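Local coordinates for multicopper oxidase type 1 (Nitrosomonas europaea, PDB 3G5W), which is a two-domain blue copper oxidase that probably oxidises its substrates using a type 1 copper and a copper cluster shared between subunits, at residues A[173-178]-A[258-263]; A[200-205]-A[266-271]; A[226-231]-A[236-241]. One frame throughout, in Å; residues are numbered along the deposited sequence.

Contact 1 (A[173-178]-A[258-263]); sequences SFPETQ and TTNGDK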
ATOM      1  N   SER A 173      13.809 -14.421 -10.855  1.00 17.84           N
ATOM      2  CA  SER A 173      12.719 -15.036 -10.106  1.00 18.30           C
ATOM      3  C   SER A 173      13.196 -16.330  -9.453  1.00 18.67           C
ATOM      4  O   SER A 173      14.068 -17.025  -9.982  1.00 18.26           O
ATOM      5  CB  SER A 173      11.524 -15.337 -11.015  1.00 18.36           C
ATOM      6  OG  SER A 173      11.098 -14.189 -11.732  1.00 19.25           O
ATOM      7  N   PHE A 174      12.628 -16.642  -8.296  1.00 18.75           N
ATOM      8  CA  PHE A 174      12.761 -17.961  -7.710  1.00 19.67           C
ATOM      9  C   PHE A 174      12.280 -18.988  -8.754  1.00 20.14           C
ATOM     10  O   PHE A 174      11.273 -18.749  -9.430  1.00 20.34           O
ATOM     11  CB  PHE A 174      11.902 -18.058  -6.449  1.00 20.01           C
ATOM     12  CG  PHE A 174      12.106 -19.329  -5.674  1.00 20.82           C
ATOM     13  CD1 PHE A 174      11.310 -20.442  -5.914  1.00 22.47           C
ATOM     14  CD2 PHE A 174      13.105 -19.415  -4.710  1.00 21.42           C
ATOM     15  CE1 PHE A 174      11.505 -21.628  -5.203  1.00 23.21           C
ATOM     16  CE2 PHE A 174      13.307 -20.588  -3.998  1.00 21.91           C
ATOM     17  CZ  PHE A 174      12.506 -21.695  -4.247  1.00 22.21           C
ATOM     18  N   PRO A 175      12.962 -20.146  -8.861  1.00 20.38           N
ATOM     19  CA  PRO A 175      14.082 -20.637  -8.044  1.00 20.48           C
ATOM     20  C   PRO A 175      15.492 -20.225  -8.483  1.00 20.51           C
ATOM     21  O   PRO A 175      16.461 -20.869  -8.079  1.00 20.49           O
ATOM     22  CB  PRO A 175      13.925 -22.159  -8.143  1.00 20.74           C
ATOM     23  CG  PRO A 175      13.353 -22.376  -9.516  1.00 21.19           C
ATOM     24  CD  PRO A 175      12.550 -21.139  -9.874  1.00 20.66           C
ATOM     25  N   GLU A 176      15.612 -19.168  -9.278  1.00 20.43           N
ATOM     26  CA  GLU A 176      16.931 -18.728  -9.747  1.00 20.62           C
ATOM     27  C   GLU A 176      17.514 -17.537  -8.968  1.00 20.17           C
ATOM     28  O   GLU A 176      18.543 -16.963  -9.346  1.00 19.60           O
ATOM     29  CB  GLU A 176      16.907 -18.481 -11.251  1.00 20.95           C
ATOM     30  CG  GLU A 176      16.872 -19.778 -12.037  1.00 22.74           C
ATOM     31  CD  GLU A 176      16.638 -19.573 -13.515  1.00 24.99           C
ATOM     32  OE1 GLU A 176      17.249 -18.651 -14.099  1.00 26.64           O
ATOM     33  OE2 GLU A 176      15.842 -20.344 -14.091  1.00 27.09           O
ATOM     34  N   THR A 177      16.854 -17.186  -7.867  1.00 19.37           N
ATOM     35  CA  THR A 177      17.436 -16.306  -6.856  1.00 19.14           C
ATOM     36  C   THR A 177      18.499 -17.077  -6.067  1.00 18.92           C
ATOM     37  O   THR A 177      18.730 -18.255  -6.334  1.00 19.22           O
ATOM     38  CB  THR A 177      16.345 -15.772  -5.898  1.00 18.92           C
ATOM     39  OG1 THR A 177      15.551 -16.864  -5.426  1.00 20.26           O
ATOM     40  CG2 THR A 177      15.446 -14.792  -6.620  1.00 18.46           C
ATOM     41  N   GLN A 178      19.147 -16.421  -5.102  1.00 18.63           N
ATOM     42  CA  GLN A 178      20.198 -17.062  -4.309  1.00 18.32           C
ATOM     43  C   GLN A 178      19.864 -17.060  -2.821  1.00 18.28           C
ATOM     44  O   GLN A 178      19.299 -16.092  -2.319  1.00 18.22           O
ATOM     45  CB  GLN A 178      21.549 -16.359  -4.527  1.00 18.44           C
ATOM     46  CG  GLN A 178      22.085 -16.466  -5.949  1.00 18.04           C
ATOM     47  CD  GLN A 178      22.432 -17.886  -6.343  1.00 20.06           C
ATOM     48  OE1 GLN A 178      22.932 -18.666  -5.533  1.00 20.57           O
ATOM     49  NE2 GLN A 178      22.171 -18.228  -7.599  1.00 20.86           N
ATOM     50  N   THR A 258       4.288 -14.526  -6.335  1.00 20.64           N
ATOM     51  CA  THR A 258       5.077 -15.752  -6.144  1.00 21.52           C
ATOM     52  C   THR A 258       4.806 -16.773  -7.258  1.00 21.20           C
ATOM     53  O   THR A 258       4.949 -17.989  -7.072  1.00 21.18           O
ATOM     54  CB  THR A 258       4.823 -16.406  -4.768  1.00 21.61           C
ATOM     55  OG1 THR A 258       3.436 -16.746  -4.649  1.00 23.69           O
ATOM     56  CG2 THR A 258       5.224 -15.465  -3.635  1.00 22.55           C
ATOM     57  N   THR A 259       4.417 -16.263  -8.418  1.00 21.34           N
ATOM     58  CA  THR A 259       4.189 -17.105  -9.590  1.00 21.98           C
ATOM     59  C   THR A 259       5.132 -16.710 -10.729  1.00 21.89           C
ATOM     60  O   THR A 259       5.479 -15.529 -10.875  1.00 21.88           O
ATOM     61  CB  THR A 259       2.716 -17.055 -10.068  1.00 22.02           C
ATOM     62  OG1 THR A 259       2.314 -15.695 -10.264  1.00 22.98           O
ATOM     63  CG2 THR A 259       1.781 -17.703  -9.049  1.00 22.67           C
ATOM     64  N   ASN A 260       5.558 -17.714 -11.504  1.00 21.89           N
ATOM     65  CA  ASN A 260       6.273 -17.525 -12.764  1.00 21.92           C
ATOM     66  C   ASN A 260       5.304 -17.811 -13.905  1.00 22.64           C
ATOM     67  O   ASN A 260       4.964 -18.965 -14.152  1.00 22.28           O
ATOM     68  CB  ASN A 260       7.471 -18.488 -12.862  1.00 21.74           C
ATOM     69  CG  ASN A 260       8.571 -18.171 -11.867  1.00 20.63           C
ATOM     70  OD1 ASN A 260       8.717 -17.030 -11.422  1.00 19.25           O
ATOM     71  ND2 ASN A 260       9.363 -19.185 -11.520  1.00 19.33           N
ATOM     72  N   GLY A 261       4.837 -16.768 -14.582  1.00 23.31           N
ATOM     73  CA  GLY A 261       3.761 -16.933 -15.558  1.00 24.51           C
ATOM     74  C   GLY A 261       2.546 -17.487 -14.839  1.00 25.32           C
ATOM     75  O   GLY A 261       2.087 -16.899 -13.861  1.00 25.24           O
ATOM     76  N   ASP A 262       2.027 -18.628 -15.284  1.00 26.04           N
ATOM     77  CA  ASP A 262       0.921 -19.245 -14.536  1.00 27.22           C
ATOM     78  C   ASP A 262       1.308 -20.444 -13.649  1.00 27.10           C
ATOM     79  O   ASP A 262       0.445 -21.201 -13.198  1.00 27.02           O
ATOM     80  CB  ASP A 262      -0.289 -19.540 -15.436  1.00 27.88           C
ATOM     81  CG  ASP A 262       0.017 -20.502 -16.553  1.00 30.02           C
ATOM     82  OD1 ASP A 262       1.158 -21.014 -16.632  1.00 32.31           O
ATOM     83  OD2 ASP A 262      -0.911 -20.749 -17.365  1.00 33.19           O
ATOM     84  N   LYS A 263       2.604 -20.590 -13.381  1.00 27.04           N
ATOM     85  CA  LYS A 263       3.103 -21.646 -12.503  1.00 27.32           C
ATOM     86  C   LYS A 263       3.353 -21.107 -11.092  1.00 27.20           C
ATOM     87  O   LYS A 263       3.935 -20.037 -10.944  1.00 26.69           O
ATOM     88  CB  LYS A 263       4.414 -22.232 -13.042  1.00 27.61           C
ATOM     89  CG  LYS A 263       4.327 -22.911 -14.411  1.00 29.83           C
ATOM     90  CD  LYS A 263       4.797 -21.988 -15.525  1.00 33.23           C
ATOM     91  CE  LYS A 263       6.323 -21.792 -15.515  1.00 35.24           C
ATOM     92  NZ  LYS A 263       6.713 -20.522 -16.203  1.00 35.22           N
TER
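N260 meets the 173-178 loop through both ends of its carboxamide. Its ND2 donates to F174 O at 2.9 Å, with an N-H...O angle of 170°. The acceptor lies almost in the amide plane of N260, and the donor comes in the carbonyl plane of F174, so the two flat groups share the bond without twist. CB of N260 points toward the partner loop, and CG beside the backbone N (chi1 -68°) sets the carboxamide against F174 O and S173, with N260 OD1 3.3 Å from S173 CB. That oxygen is occupied by the backbone N of G267, while S173 OG turns to Y167 O. P175 CD stands 4.1 Å from N260 ND2, and the cis peptide before this proline folds the ring back so that P175 CB lies 3.8 Å above one face of the F174 ring, toward its rim.

The other loop fixes the backbone of the asparagine. N260 to K263 is a type II' turn with G261 at positive phi, closed by N260 N to K263 O (2.9 Å) and K263 N to N260 O (3.0 Å). K263 also curls back to place NZ 3.1 Å from N260 O, from the opposite face of that carbonyl.

With an alanine here the carboxamide of N260 is gone, which is likely to leave F174 O and G267 N without their mates and to open a gap beside S173. The carboxamide is thus a two-ended clamp: its donor ties the 173-178 loop to the 258-263 turn, its acceptor that turn to G267.

Contact 2 (A[200-205]-A[266-271]); sequences HAIHTH and GGIMTT. With C1O (Cu-O linkage), chain H; C2O (Cu-O-Cu linkage), chain P.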
ATOM      1  N   HIS A 200       4.937  -4.270  -2.635  1.00 16.52           N
ATOM      2  CA  HIS A 200       5.378  -5.598  -2.235  1.00 16.31           C
ATOM      3  C   HIS A 200       5.274  -5.691  -0.723  1.00 16.12           C
ATOM      4  O   HIS A 200       5.443  -4.685  -0.035  1.00 16.40           O
ATOM      5  CB  HIS A 200       6.823  -5.848  -2.686  1.00 16.21           C
ATOM      6  CG  HIS A 200       7.031  -5.634  -4.152  1.00 16.64           C
ATOM      7  ND1 HIS A 200       6.705  -6.586  -5.094  1.00 18.20           N
ATOM      8  CD2 HIS A 200       7.492  -4.565  -4.839  1.00 16.43           C
ATOM      9  CE1 HIS A 200       6.964  -6.112  -6.301  1.00 16.84           C
ATOM     10  NE2 HIS A 200       7.442  -4.887  -6.173  1.00 18.65           N
ATOM     11  N   ALA A 201       4.992  -6.890  -0.223  1.00 16.25           N
ATOM     12  CA  ALA A 201       4.875  -7.144   1.220  1.00 16.20           C
ATOM     13  C   ALA A 201       5.908  -8.197   1.639  1.00 16.02           C
ATOM     14  O   ALA A 201       5.628  -9.398   1.595  1.00 16.18           O
ATOM     15  CB  ALA A 201       3.474  -7.611   1.548  1.00 16.41           C
ATOM     16  N   ILE A 202       7.102  -7.748   2.021  1.00 16.04           N
ATOM     17  CA  ILE A 202       8.217  -8.664   2.226  1.00 16.25           C
ATOM     18  C   ILE A 202       8.163  -9.276   3.618  1.00 16.39           C
ATOM     19  O   ILE A 202       8.335  -8.583   4.626  1.00 15.88           O
ATOM     20  CB  ILE A 202       9.610  -8.021   1.951  1.00 16.30           C
ATOM     21  CG1 ILE A 202       9.695  -7.444   0.528  1.00 16.76           C
ATOM     22  CG2 ILE A 202      10.738  -9.035   2.192  1.00 16.89           C
ATOM     23  CD1 ILE A 202       9.406  -8.446  -0.587  1.00 18.51           C
ATOM     24  N   HIS A 203       7.939 -10.586   3.642  1.00 16.14           N
ATOM     25  CA  HIS A 203       7.783 -11.330   4.874  1.00 16.75           C
ATOM     26  C   HIS A 203       8.966 -12.283   5.103  1.00 17.15           C
ATOM     27  O   HIS A 203       9.352 -13.022   4.198  1.00 16.91           O
ATOM     28  CB  HIS A 203       6.450 -12.086   4.832  1.00 16.58           C
ATOM     29  CG  HIS A 203       6.265 -13.027   5.975  1.00 16.56           C
ATOM     30  ND1 HIS A 203       6.329 -12.618   7.289  1.00 16.74           N
ATOM     31  CD2 HIS A 203       6.052 -14.363   6.004  1.00 16.67           C
ATOM     32  CE1 HIS A 203       6.157 -13.661   8.081  1.00 16.97           C
ATOM     33  NE2 HIS A 203       5.985 -14.731   7.328  1.00 16.15           N
ATOM     34  N   THR A 204       9.550 -12.235   6.307  1.00 17.21           N
ATOM     35  CA  THR A 204      10.661 -13.122   6.679  1.00 17.54           C
ATOM     36  C   THR A 204      10.265 -14.076   7.819  1.00 17.35           C
ATOM     37  O   THR A 204       9.842 -13.635   8.890  1.00 17.46           O
ATOM     38  CB  THR A 204      11.932 -12.311   7.081  1.00 17.76           C
ATOM     39  OG1 THR A 204      12.266 -11.381   6.039  1.00 18.86           O
ATOM     40  CG2 THR A 204      13.141 -13.244   7.328  1.00 17.92           C
ATOM     41  N   HIS A 205      10.400 -15.377   7.573  1.00 16.90           N
ATOM     42  CA  HIS A 205      10.102 -16.410   8.576  1.00 16.80           C
ATOM     43  C   HIS A 205      11.173 -16.483   9.660  1.00 16.75           C
ATOM     44  O   HIS A 205      12.344 -16.216   9.394  1.00 16.76           O
ATOM     45  CB  HIS A 205      10.034 -17.782   7.914  1.00 16.18           C
ATOM     46  CG  HIS A 205       8.860 -17.977   7.003  1.00 16.61           C
ATOM     47  ND1 HIS A 205       8.245 -19.200   6.854  1.00 16.52           N
ATOM     48  CD2 HIS A 205       8.194 -17.119   6.194  1.00 16.72           C
ATOM     49  CE1 HIS A 205       7.251 -19.088   5.986  1.00 17.75           C
ATOM     50  NE2 HIS A 205       7.195 -17.833   5.576  1.00 17.47           N
ATOM     51  N   GLY A 266       7.304 -19.444  -7.534  1.00 24.67           N
ATOM     52  CA  GLY A 266       8.262 -18.613  -8.254  1.00 23.01           C
ATOM     53  C   GLY A 266       8.289 -17.190  -7.730  1.00 21.88           C
ATOM     54  O   GLY A 266       7.999 -16.949  -6.557  1.00 21.38           O
ATOM     55  N   GLY A 267       8.634 -16.254  -8.609  1.00 20.79           N
ATOM     56  CA  GLY A 267       8.591 -14.828  -8.287  1.00 19.77           C
ATOM     57  C   GLY A 267       9.544 -14.383  -7.194  1.00 19.15           C
ATOM     58  O   GLY A 267      10.692 -14.846  -7.122  1.00 18.35           O
ATOM     59  N   ILE A 268       9.057 -13.474  -6.352  1.00 18.89           N
ATOM     60  CA  ILE A 268       9.867 -12.812  -5.323  1.00 18.83           C
ATOM     61  C   ILE A 268       9.961 -13.695  -4.070  1.00 19.30           C
ATOM     62  O   ILE A 268       9.101 -13.665  -3.186  1.00 18.28           O
ATOM     63  CB  ILE A 268       9.352 -11.365  -5.028  1.00 18.66           C
ATOM     64  CG1 ILE A 268       9.540 -10.490  -6.277  1.00 18.24           C
ATOM     65  CG2 ILE A 268      10.096 -10.736  -3.836  1.00 18.48           C
ATOM     66  CD1 ILE A 268       8.776  -9.159  -6.276  1.00 18.99           C
ATOM     67  N   MET A 269      11.026 -14.483  -4.023  1.00 19.97           N
ATOM     68  CA  MET A 269      11.181 -15.522  -3.019  1.00 22.12           C
ATOM     69  C   MET A 269      12.641 -15.979  -2.949  1.00 20.85           C
ATOM     70  O   MET A 269      13.291 -16.171  -3.982  1.00 20.27           O
ATOM     71  CB  MET A 269      10.249 -16.686  -3.387  1.00 21.55           C
ATOM     72  CG  MET A 269      10.338 -17.921  -2.534  1.00 24.74           C
ATOM     73  SD  MET A 269       8.750 -18.783  -2.407  1.00 28.83           S
ATOM     74  CE  MET A 269       8.332 -19.133  -4.119  1.00 27.05           C
ATOM     75  N   THR A 270      13.155 -16.120  -1.730  1.00 20.47           N
ATOM     76  CA  THR A 270      14.414 -16.832  -1.495  1.00 20.03           C
ATOM     77  C   THR A 270      14.386 -17.486  -0.104  1.00 20.03           C
ATOM     78  O   THR A 270      13.331 -17.530   0.544  1.00 19.23           O
ATOM     79  CB  THR A 270      15.686 -15.945  -1.737  1.00 20.01           C
ATOM     80  OG1 THR A 270      16.856 -16.774  -1.726  1.00 20.44           O
ATOM     81  CG2 THR A 270      15.844 -14.842  -0.691  1.00 19.77           C
ATOM     82  N   THR A 271      15.522 -18.022   0.334  1.00 19.95           N
ATOM     83  CA  THR A 271      15.633 -18.566   1.686  1.00 20.24           C
ATOM     84  C   THR A 271      16.827 -17.982   2.423  1.00 20.30           C
ATOM     85  O   THR A 271      17.771 -17.482   1.800  1.00 20.71           O
ATOM     86  CB  THR A 271      15.757 -20.114   1.692  1.00 20.17           C
ATOM     87  OG1 THR A 271      16.999 -20.499   1.091  1.00 20.78           O
ATOM     88  CG2 THR A 271      14.612 -20.756   0.934  1.00 20.00           C
TER
HETATM   89 CU4  C1O H   2       5.311 -16.449   7.892  1.00 22.97          CU
HETATM   90  O3  C1O H   2       6.435 -16.277  10.468  1.00 14.19           O
HETATM   91 CU2  C2O P 362       5.908 -17.575   4.045  1.00 22.05          CU
HETATM   92 CU3  C2O P 362       1.739 -15.736   6.154  1.00 20.23          CU
HETATM   93  O1  C2O P 362       3.842 -16.792   4.861  1.00 23.41           O
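Most unusual here is an isoleucine methyl set against a histidine: I268 CD1 rests equally near H200 ND1 and H200 CE1, 3.5 Å from each, approaching the ring obliquely. I268 reaches the imidazole because its chain is extended beyond CG1 (chi2 165°), while its other branch, CG2, serves a second neighbour, I202 CD1, at 4.0 Å. L143 of strand 137-146 touches H200, I202 and I268, closing the cluster from the facing sheet. Strands 200-204 and 269-274 share a sheet but are separated by strand 247-252, so I268, just before the second, meets H200 and I202 by side chains alone.

Farther along, strand 200-204 and its end carry copper ligands. H203 NE2 binds the copper of the Cu-O group (CU4) at 1.9 Å, and H205 NE2 binds one copper of the Cu-O-Cu group (CU2) at 2.0 Å. CU4 also lies over one face of the H205 ring, 3.2 Å above its plane and toward the rim. H59 of the second subunit also binds CU4, and H251 with H105 of the second subunit binds CU2, so the cluster straddles a subunit interface.

The buried imidazole is not neglected: H200 ND1 bonds to D252 OD2, and NE2 weakly to D145. Two carboxylates around one ring would probably favour its protonated form, with I268 supplying an apolar wall beside the polar group.

Contact 3 (A[226-231]-A[236-241]); sequences DTVLIG and YDVILN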
ATOM      1  N   ASP A 226       7.033  -8.546  11.087  1.00 20.21           N
ATOM      2  CA  ASP A 226       7.484  -9.653  10.251  1.00 19.79           C
ATOM      3  C   ASP A 226       7.216  -9.457   8.759  1.00 19.39           C
ATOM      4  O   ASP A 226       7.730 -10.215   7.937  1.00 18.42           O
ATOM      5  CB  ASP A 226       6.930 -11.003  10.750  1.00 20.18           C
ATOM      6  CG  ASP A 226       5.404 -11.067  10.752  1.00 21.04           C
ATOM      7  OD1 ASP A 226       4.770 -10.771   9.720  1.00 22.68           O
ATOM      8  OD2 ASP A 226       4.828 -11.444  11.798  1.00 23.26           O
ATOM      9  N   THR A 227       6.411  -8.442   8.432  1.00 18.96           N
ATOM     10  CA  THR A 227       6.042  -8.132   7.044  1.00 19.24           C
ATOM     11  C   THR A 227       6.187  -6.628   6.783  1.00 19.18           C
ATOM     12  O   THR A 227       5.624  -5.799   7.505  1.00 19.43           O
ATOM     13  CB  THR A 227       4.597  -8.623   6.707  1.00 19.04           C
ATOM     14  OG1 THR A 227       4.481 -10.020   7.009  1.00 19.84           O
ATOM     15  CG2 THR A 227       4.252  -8.413   5.232  1.00 18.87           C
ATOM     16  N   VAL A 228       6.965  -6.294   5.757  1.00 18.77           N
ATOM     17  CA  VAL A 228       7.268  -4.914   5.404  1.00 18.77           C
ATOM     18  C   VAL A 228       6.551  -4.542   4.108  1.00 18.59           C
ATOM     19  O   VAL A 228       6.898  -5.043   3.036  1.00 18.03           O
ATOM     20  CB  VAL A 228       8.797  -4.698   5.209  1.00 18.88           C
ATOM     21  CG1 VAL A 228       9.100  -3.226   4.915  1.00 19.20           C
ATOM     22  CG2 VAL A 228       9.594  -5.198   6.441  1.00 20.19           C
ATOM     23  N   LEU A 229       5.563  -3.655   4.210  1.00 18.55           N
ATOM     24  CA  LEU A 229       4.854  -3.173   3.030  1.00 19.06           C
ATOM     25  C   LEU A 229       5.667  -2.052   2.386  1.00 18.82           C
ATOM     26  O   LEU A 229       5.898  -1.001   3.009  1.00 19.23           O
ATOM     27  CB  LEU A 229       3.443  -2.698   3.407  1.00 18.92           C
ATOM     28  CG  LEU A 229       2.407  -2.617   2.280  1.00 20.11           C
ATOM     29  CD1 LEU A 229       2.070  -4.009   1.761  1.00 20.79           C
ATOM     30  CD2 LEU A 229       1.134  -1.900   2.769  1.00 19.90           C
ATOM     31  N   ILE A 230       6.131  -2.290   1.157  1.00 18.24           N
ATOM     32  CA  ILE A 230       7.015  -1.352   0.458  1.00 17.54           C
ATOM     33  C   ILE A 230       6.473  -0.986  -0.935  1.00 17.68           C
ATOM     34  O   ILE A 230       6.166  -1.858  -1.750  1.00 17.64           O
ATOM     35  CB  ILE A 230       8.501  -1.853   0.414  1.00 17.80           C
ATOM     36  CG1 ILE A 230       9.408  -0.814  -0.261  1.00 16.83           C
ATOM     37  CG2 ILE A 230       8.621  -3.239  -0.234  1.00 18.11           C
ATOM     38  CD1 ILE A 230      10.882  -1.158  -0.254  1.00 16.72           C
ATOM     39  N   GLY A 231       6.330   0.314  -1.176  1.00 18.03           N
ATOM     40  CA  GLY A 231       5.727   0.824  -2.406  1.00 17.96           C
ATOM     41  C   GLY A 231       6.762   1.360  -3.373  1.00 18.13           C
ATOM     42  O   GLY A 231       7.912   1.562  -2.993  1.00 18.26           O
ATOM     43  N   TYR A 236      13.390   0.586   2.266  1.00 18.04           N
ATOM     44  CA  TYR A 236      13.417   0.234   3.675  1.00 18.65           C
ATOM     45  C   TYR A 236      14.644  -0.610   3.975  1.00 18.91           C
ATOM     46  O   TYR A 236      14.918  -1.578   3.265  1.00 19.09           O
ATOM     47  CB  TYR A 236      12.148  -0.528   4.060  1.00 18.99           C
ATOM     48  CG  TYR A 236      10.928   0.362   4.143  1.00 19.64           C
ATOM     49  CD1 TYR A 236      10.674   1.116   5.285  1.00 19.55           C
ATOM     50  CD2 TYR A 236      10.035   0.460   3.077  1.00 20.00           C
ATOM     51  CE1 TYR A 236       9.559   1.945   5.373  1.00 20.50           C
ATOM     52  CE2 TYR A 236       8.909   1.289   3.153  1.00 20.67           C
ATOM     53  CZ  TYR A 236       8.678   2.024   4.306  1.00 20.64           C
ATOM     54  OH  TYR A 236       7.575   2.851   4.398  1.00 20.23           O
ATOM     55  N   ASP A 237      15.387  -0.231   5.017  1.00 18.89           N
ATOM     56  CA  ASP A 237      16.453  -1.082   5.543  1.00 19.07           C
ATOM     57  C   ASP A 237      15.911  -1.881   6.715  1.00 18.98           C
ATOM     58  O   ASP A 237      15.452  -1.316   7.716  1.00 18.79           O
ATOM     59  CB  ASP A 237      17.678  -0.264   5.980  1.00 19.14           C
ATOM     60  CG  ASP A 237      18.355   0.462   4.818  1.00 20.65           C
ATOM     61  OD1 ASP A 237      19.589   0.625   4.860  1.00 22.72           O
ATOM     62  OD2 ASP A 237      17.661   0.891   3.869  1.00 24.39           O
ATOM     63  N   VAL A 238      15.972  -3.198   6.580  1.00 18.98           N
ATOM     64  CA  VAL A 238      15.470  -4.105   7.600  1.00 19.37           C
ATOM     65  C   VAL A 238      16.653  -4.823   8.226  1.00 19.33           C
ATOM     66  O   VAL A 238      17.437  -5.469   7.522  1.00 19.74           O
ATOM     67  CB  VAL A 238      14.475  -5.129   7.012  1.00 19.42           C
ATOM     68  CG1 VAL A 238      13.914  -6.033   8.110  1.00 20.06           C
ATOM     69  CG2 VAL A 238      13.334  -4.413   6.287  1.00 19.41           C
ATOM     70  N   ILE A 239      16.783  -4.690   9.542  1.00 19.34           N
ATOM     71  CA  ILE A 239      17.852  -5.367  10.271  1.00 19.60           C
ATOM     72  C   ILE A 239      17.305  -6.607  10.996  1.00 19.69           C
ATOM     73  O   ILE A 239      16.279  -6.539  11.680  1.00 19.20           O
ATOM     74  CB  ILE A 239      18.637  -4.386  11.195  1.00 19.80           C
ATOM     75  CG1 ILE A 239      19.682  -3.634  10.364  1.00 21.48           C
ATOM     76  CG2 ILE A 239      19.391  -5.141  12.302  1.00 20.12           C
ATOM     77  CD1 ILE A 239      19.393  -2.192  10.115  1.00 23.83           C
ATOM     78  N   LEU A 240      17.974  -7.740  10.798  1.00 19.85           N
ATOM     79  CA  LEU A 240      17.557  -9.005  11.386  1.00 20.71           C
ATOM     80  C   LEU A 240      18.703  -9.603  12.196  1.00 20.99           C
ATOM     81  O   LEU A 240      19.820  -9.751  11.685  1.00 20.53           O
ATOM     82  CB  LEU A 240      17.137  -9.998  10.285  1.00 20.98           C
ATOM     83  CG  LEU A 240      16.068  -9.684   9.231  1.00 22.13           C
ATOM     84  CD1 LEU A 240      16.199 -10.658   8.050  1.00 24.45           C
ATOM     85  CD2 LEU A 240      14.684  -9.795   9.811  1.00 23.14           C
ATOM     86  N   ASN A 241      18.432  -9.941  13.453  1.00 21.72           N
ATOM     87  CA  ASN A 241      19.409 -10.648  14.284  1.00 22.51           C
ATOM     88  C   ASN A 241      19.296 -12.133  13.980  1.00 22.30           C
ATOM     89  O   ASN A 241      18.217 -12.717  14.119  1.00 21.99           O
ATOM     90  CB  ASN A 241      19.181 -10.382  15.782  1.00 23.20           C
ATOM     91  CG  ASN A 241      19.352  -8.915  16.162  1.00 26.22           C
ATOM     92  OD1 ASN A 241      20.183  -8.195  15.600  1.00 29.51           O
ATOM     93  ND2 ASN A 241      18.556  -8.461  17.132  1.00 28.61           N
TER
HETATM   94  O   HOH W   1       5.335   1.714   2.759  1.00 22.63           O
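The ring of Y236 is the flat group of this contact, and I230 meets it at its edge. I230 CG1 lies close to the ring plane, 3.6 Å from Y236 CD2, as the two side chains slide past each other in opposite directions. The fully extended isoleucine (chi1 -177°, chi2 175°) also carries CD1 to the same ring atom. V228 CG1 approaches obliquely, 4.1 Å from Y236 CG, and L229 O, likewise oblique, is 3.8 Å from Y236 CE2. At the far end of the ring, a water bridges the segments: it accepts from Y236 OH at 3.0 Å and donates to L229 O at 2.8 Å. The hydroxyl is therefore tied to the backbone of the strand whose side chains flank its ring.

V228 divides its two methyls between two partners. While CG1 serves the tyrosine, V228 CG2 touches V238 CG2 at 3.8 Å, so V228, I230, Y236 and V238 form one apolar layer. No direct hydrogen bond crosses it. Away from this layer, T227 OG1 donates to D226 OD1, and D226 makes a salt bridge with R235 of the second subunit.

Antiparallel at 171° with axes 9.5 Å apart, strands 227-230 and 236-241 face each other through side chains instead of pairing, and the short connection between them makes a beta-arch across the beta sandwich of this cupredoxin-like domain. Each pairs elsewhere. Strand 227-230 is the outermost strand of its sheet within the chain, bonded through V228 and I230 to strand 200-204; strand 235-241 runs inside the opposing sheet, between strands 187-194 and 209-214, whose residues L192 and I211 touch I230 and Y236 respectively.

How the contacts relate
Contacts 1, 2 and 3 step across one copper-oxidase domain. The centres of contacts 1 and 2 are about 11 Å apart, as are those of contacts 2 and 3, while contacts 1 and 3 have centres about 21 Å apart. Along the chain, contacts 1 and 2 interlock, since their segments alternate, and contact 3 falls wholly within the stretch that each of them spans. Contacts 2 and 3 share a sheet, in which strands 200-204 and 227-230 are neighbours; H203 ND1 bonds to D226 O, so segment 226-231 probably helps to orient a copper ligand of contact 2. Contact 1 adjoins the start of strand 269-274, with T177 OG1 bonded to M269 O and Q178 O to T270 OG1. All three contacts touch the second subunit.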